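Local coordinates for similar to yteR (Bacilus subtilis) (Clostridium acetobutylicum, PDB 4WU0), which probably hydrolyses unsaturated rhamnogalacturonan disaccharides released from pectin, as a glycoside hydrolase of family GH105 related to YteR, at residues Leu262-Leu275 against Ala291-Ile303. Sequence-based numbering, arbitrary orientation.
Sequences LEASGSSMIVYALL and AKEAYKGLINEFI
Helices 264-279 and 288-302 run nearly antiparallel (153°), their axes 9.4 Å apart at closest approach, and Val271 of the first packs against Ala294, Tyr295 and Leu298 of the second. This is an antiparallel helix hairpin of the helical fold of the glycoside hydrolase 88/105 families, probably the (α/α)6 barrel. Val271 is a knob in a hole that Ala291 completes. A chi1 of 171° swings Val271 CG1 away from its own N and onto Tyr295 CB (3.8 Å), at the ring edge, while CG2 touches Ala294 CB at 3.7 Å. The Tyr295 hydroxyl turns to Ser355 of helix 345-360. Leu298 reaches across with both methyls: CD2 comes 3.6 Å from Ser267 CB, and CD1 lies beside Ser268 OG. Each serine hydroxyl bonds the carbonyl four residues earlier, Glu263 O and Ala264 O; Ser267 OG also pairs with Trp248 N. Glu263 is the N-cap of helix 264-279, OE1 taking Gly266 N and OE2 both Ser265 N and Ser265 OG. At the other end, Leu275 CD2 rests on Ala291 CB. Phe302 is sandwiched between Glu301 CB and, over the opposite face, Ala264 CB, a CH-pi contact 3.7 Å from the ring centroid; Leu262 O meets the ring edge at CE1, 3.4 Å away.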
loop_
_atom_site.group_PDB
_atom_site.type_symbol
_atom_site.label_atom_id
_atom_site.label_comp_id
_atom_site.label_asym_id
_atom_site.label_seq_id
_atom_site.Cartn_x
_atom_site.Cartn_y
_atom_site.Cartn_z
ATOM N N LEU A 262 5.168 15.484 -9.433
ATOM C CA LEU A 262 5.207 14.056 -9.697
ATOM C C LEU A 262 5.730 13.371 -8.452
ATOM O O LEU A 262 6.796 13.728 -7.944
ATOM C CB LEU A 262 6.116 13.781 -10.914
ATOM C CG LEU A 262 5.720 14.494 -12.202
ATOM C CD1 LEU A 262 6.763 14.272 -13.282
ATOM C CD2 LEU A 262 4.361 14.016 -12.687
ATOM N N GLU A 263 4.977 12.391 -7.954
ATOM C CA GLU A 263 5.251 11.817 -6.638
ATOM C C GLU A 263 5.559 10.324 -6.753
ATOM O O GLU A 263 4.860 9.564 -7.437
ATOM C CB GLU A 263 4.082 12.117 -5.688
ATOM C CG GLU A 263 4.371 11.848 -4.218
ATOM C CD GLU A 263 4.281 10.382 -3.828
ATOM O OE1 GLU A 263 3.409 9.691 -4.376
ATOM O OE2 GLU A 263 5.063 9.915 -2.941
ATOM N N ALA A 264 6.624 9.910 -6.074
ATOM C CA ALA A 264 7.243 8.612 -6.339
ATOM C C ALA A 264 6.522 7.424 -5.735
ATOM O O ALA A 264 6.506 6.333 -6.331
ATOM C CB ALA A 264 8.691 8.620 -5.853
ATOM N N SER A 265 5.986 7.574 -4.525
ATOM C CA SER A 265 5.396 6.418 -3.878
ATOM C C SER A 265 4.094 6.000 -4.565
ATOM O O SER A 265 3.930 4.833 -4.904
ATOM C CB SER A 265 5.228 6.630 -2.370
ATOM O OG SER A 265 4.202 7.554 -2.068
ATOM N N GLY A 266 3.190 6.940 -4.797
ATOM C CA GLY A 266 1.974 6.631 -5.530
ATOM C C GLY A 266 2.273 6.107 -6.934
ATOM O O GLY A 266 1.689 5.109 -7.358
ATOM N N SER A 267 3.204 6.736 -7.649
ATOM C CA SER A 267 3.555 6.290 -8.992
ATOM C C SER A 267 4.080 4.864 -8.981
ATOM O O SER A 267 3.719 4.067 -9.836
ATOM C CB SER A 267 4.601 7.230 -9.614
ATOM O OG SER A 267 4.041 8.511 -9.864
ATOM N N SER A 268 4.934 4.533 -8.016
ATOM C CA SER A 268 5.497 3.183 -7.938
ATOM C C SER A 268 4.421 2.141 -7.655
ATOM O O SER A 268 4.445 1.028 -8.196
ATOM C CB SER A 268 6.587 3.116 -6.864
ATOM O OG SER A 268 7.748 3.858 -7.231
ATOM N N MET A 269 3.500 2.499 -6.769
ATOM C CA MET A 269 2.401 1.605 -6.395
ATOM C C MET A 269 1.528 1.323 -7.607
ATOM O O MET A 269 1.106 0.178 -7.831
ATOM C CB MET A 269 1.550 2.242 -5.318
ATOM C CG MET A 269 2.205 2.324 -3.992
ATOM S SD MET A 269 1.106 3.052 -2.772
ATOM C CE MET A 269 2.243 3.143 -1.406
ATOM N N ILE A 270 1.278 2.363 -8.391
ATOM C CA ILE A 270 0.431 2.230 -9.583
ATOM C C ILE A 270 1.131 1.341 -10.603
ATOM O O ILE A 270 0.511 0.480 -11.222
ATOM C CB ILE A 270 0.099 3.609 -10.176
ATOM C CG1 ILE A 270 -0.776 4.371 -9.185
ATOM C CG2 ILE A 270 -0.580 3.496 -11.539
ATOM C CD1 ILE A 270 -0.893 5.855 -9.429
ATOM N N VAL A 271 2.428 1.558 -10.810
ATOM C CA VAL A 271 3.178 0.738 -11.766
ATOM C C VAL A 271 3.209 -0.726 -11.336
ATOM O O VAL A 271 3.063 -1.630 -12.155
ATOM C CB VAL A 271 4.609 1.292 -11.937
ATOM C CG1 VAL A 271 5.487 0.323 -12.756
ATOM C CG2 VAL A 271 4.522 2.648 -12.638
ATOM N N TYR A 272 3.394 -0.971 -10.052
ATOM C CA TYR A 272 3.351 -2.326 -9.511
ATOM C C TYR A 272 2.019 -2.989 -9.823
ATOM O O TYR A 272 1.984 -4.124 -10.279
ATOM C CB TYR A 272 3.558 -2.270 -8.005
ATOM C CG TYR A 272 3.214 -3.549 -7.270
ATOM C CD1 TYR A 272 4.081 -4.627 -7.271
ATOM C CD2 TYR A 272 2.017 -3.676 -6.593
ATOM C CE1 TYR A 272 3.775 -5.793 -6.581
ATOM C CE2 TYR A 272 1.706 -4.826 -5.897
ATOM C CZ TYR A 272 2.586 -5.872 -5.885
ATOM O OH TYR A 272 2.264 -6.996 -5.170
ATOM N N ALA A 273 0.926 -2.297 -9.530
ATOM C CA ALA A 273 -0.400 -2.856 -9.790
ATOM C C ALA A 273 -0.651 -3.119 -11.280
ATOM O O ALA A 273 -1.287 -4.119 -11.636
ATOM C CB ALA A 273 -1.474 -1.953 -9.203
ATOM N N LEU A 274 -0.179 -2.225 -12.145
ATOM C CA LEU A 274 -0.306 -2.442 -13.589
ATOM C C LEU A 274 0.421 -3.704 -13.991
ATOM O O LEU A 274 -0.117 -4.555 -14.718
ATOM C CB LEU A 274 0.263 -1.271 -14.397
ATOM C CG LEU A 274 -0.428 0.084 -14.342
ATOM C CD1 LEU A 274 0.403 1.132 -15.094
ATOM C CD2 LEU A 274 -1.817 0.004 -14.943
ATOM N N LEU A 275 1.667 -3.820 -13.549
ATOM C CA LEU A 275 2.510 -4.939 -13.935
ATOM C C LEU A 275 1.970 -6.253 -13.387
ATOM O O LEU A 275 1.858 -7.245 -14.102
ATOM C CB LEU A 275 3.952 -4.732 -13.474
ATOM C CG LEU A 275 4.742 -3.691 -14.295
ATOM C CD1 LEU A 275 5.978 -3.265 -13.514
ATOM C CD2 LEU A 275 5.112 -4.202 -15.678
ATOM N N ALA A 291 2.841 -0.278 -19.223
ATOM C CA ALA A 291 3.367 -0.575 -17.897
ATOM C C ALA A 291 4.894 -0.467 -17.875
ATOM O O ALA A 291 5.473 0.082 -16.926
ATOM C CB ALA A 291 2.912 -1.958 -17.434
ATOM N N LYS A 292 5.539 -0.990 -18.908
ATOM C CA LYS A 292 6.991 -0.926 -19.030
ATOM C C LYS A 292 7.479 0.520 -19.119
ATOM O O LYS A 292 8.458 0.895 -18.484
ATOM C CB LYS A 292 7.448 -1.718 -20.247
ATOM C CG LYS A 292 7.376 -3.208 -19.998
ATOM C CD LYS A 292 7.363 -4.034 -21.270
ATOM C CE LYS A 292 8.516 -3.761 -22.160
ATOM N NZ LYS A 292 8.443 -4.680 -23.357
ATOM N N GLU A 293 6.796 1.311 -19.933
ATOM C CA GLU A 293 7.152 2.716 -20.117
ATOM C C GLU A 293 7.002 3.503 -18.817
ATOM O O GLU A 293 7.845 4.343 -18.475
ATOM C CB GLU A 293 6.271 3.300 -21.220
ATOM C CG GLU A 293 6.473 4.730 -21.509
ATOM C CD GLU A 293 5.514 5.225 -22.588
ATOM O OE1 GLU A 293 4.271 5.081 -22.408
ATOM O OE2 GLU A 293 6.004 5.751 -23.612
ATOM N N ALA A 294 5.949 3.207 -18.069
ATOM C CA ALA A 294 5.714 3.879 -16.797
ATOM C C ALA A 294 6.796 3.504 -15.787
ATOM O O ALA A 294 7.276 4.361 -15.037
ATOM C CB ALA A 294 4.311 3.551 -16.244
ATOM N N TYR A 295 7.176 2.228 -15.765
ATOM C CA TYR A 295 8.271 1.790 -14.924
ATOM C C TYR A 295 9.545 2.553 -15.238
ATOM O O TYR A 295 10.226 3.035 -14.335
ATOM C CB TYR A 295 8.541 0.289 -15.052
ATOM C CG TYR A 295 9.681 -0.101 -14.157
ATOM C CD1 TYR A 295 9.500 -0.225 -12.790
ATOM C CD2 TYR A 295 10.957 -0.292 -14.662
ATOM C CE1 TYR A 295 10.560 -0.534 -11.963
ATOM C CE2 TYR A 295 12.018 -0.601 -13.836
ATOM C CZ TYR A 295 11.814 -0.720 -12.486
ATOM O OH TYR A 295 12.881 -1.048 -11.673
ATOM N N LYS A 296 9.906 2.647 -16.510
ATOM C CA LYS A 296 11.099 3.390 -16.871
ATOM C C LYS A 296 10.973 4.870 -16.463
ATOM O O LYS A 296 11.956 5.517 -16.099
ATOM C CB LYS A 296 11.382 3.228 -18.364
ATOM C CG LYS A 296 12.036 1.877 -18.649
ATOM C CD LYS A 296 12.505 1.727 -20.064
ATOM C CE LYS A 296 11.319 1.721 -20.981
ATOM N NZ LYS A 296 11.670 1.408 -22.400
ATOM N N GLY A 297 9.746 5.381 -16.472
ATOM C CA GLY A 297 9.480 6.718 -15.980
ATOM C C GLY A 297 9.801 6.889 -14.510
ATOM O O GLY A 297 10.261 7.939 -14.079
ATOM N N LEU A 298 9.551 5.865 -13.705
ATOM C CA LEU A 298 9.949 5.937 -12.297
ATOM C C LEU A 298 11.463 6.170 -12.163
ATOM O O LEU A 298 11.932 6.960 -11.339
ATOM C CB LEU A 298 9.597 4.639 -11.584
ATOM C CG LEU A 298 8.160 4.162 -11.578
ATOM C CD1 LEU A 298 8.100 2.817 -10.879
ATOM C CD2 LEU A 298 7.301 5.161 -10.850
ATOM N N ILE A 299 12.240 5.431 -12.930
ATOM C CA ILE A 299 13.694 5.545 -12.882
ATOM C C ILE A 299 14.113 6.936 -13.328
ATOM O O ILE A 299 14.950 7.596 -12.683
ATOM C CB ILE A 299 14.372 4.523 -13.811
ATOM C CG1 ILE A 299 13.926 3.091 -13.484
ATOM C CG2 ILE A 299 15.888 4.643 -13.759
ATOM C CD1 ILE A 299 14.218 2.640 -12.098
ATOM N N ASN A 300 13.565 7.371 -14.464
ATOM C CA ASN A 300 13.925 8.673 -15.011
ATOM C C ASN A 300 13.614 9.822 -14.037
ATOM O O ASN A 300 14.422 10.728 -13.850
ATOM C CB ASN A 300 13.193 8.928 -16.332
ATOM C CG ASN A 300 13.653 8.013 -17.446
ATOM O OD1 ASN A 300 14.767 7.488 -17.418
ATOM N ND2 ASN A 300 12.797 7.835 -18.451
ATOM N N GLU A 301 12.439 9.801 -13.427
ATOM C CA GLU A 301 12.007 10.930 -12.607
ATOM C C GLU A 301 12.535 10.891 -11.183
ATOM O O GLU A 301 12.720 11.946 -10.556
ATOM C CB GLU A 301 10.492 10.987 -12.531
ATOM C CG GLU A 301 9.805 11.203 -13.857
ATOM C CD GLU A 301 10.244 12.463 -14.579
ATOM O OE1 GLU A 301 10.404 13.498 -13.917
ATOM O OE2 GLU A 301 10.414 12.415 -15.811
ATOM N N PHE A 302 12.729 9.692 -10.646
ATOM C CA PHE A 302 12.874 9.553 -9.189
ATOM C C PHE A 302 14.187 8.932 -8.692
ATOM O O PHE A 302 14.494 9.028 -7.504
ATOM C CB PHE A 302 11.705 8.773 -8.627
ATOM C CG PHE A 302 10.353 9.342 -8.970
ATOM C CD1 PHE A 302 10.048 10.670 -8.734
ATOM C CD2 PHE A 302 9.381 8.527 -9.518
ATOM C CE1 PHE A 302 8.804 11.158 -9.036
ATOM C CE2 PHE A 302 8.136 9.028 -9.830
ATOM C CZ PHE A 302 7.840 10.331 -9.571
ATOM N N ILE A 303 14.938 8.267 -9.563
ATOM C CA ILE A 303 16.175 7.610 -9.151
ATOM C C ILE A 303 17.408 8.438 -9.512
ATOM O O ILE A 303 17.554 8.890 -10.638
ATOM C CB ILE A 303 16.291 6.194 -9.811
ATOM C CG1 ILE A 303 15.175 5.277 -9.328
ATOM C CG2 ILE A 303 17.646 5.569 -9.548
ATOM C CD1 ILE A 303 15.281 4.847 -7.892
#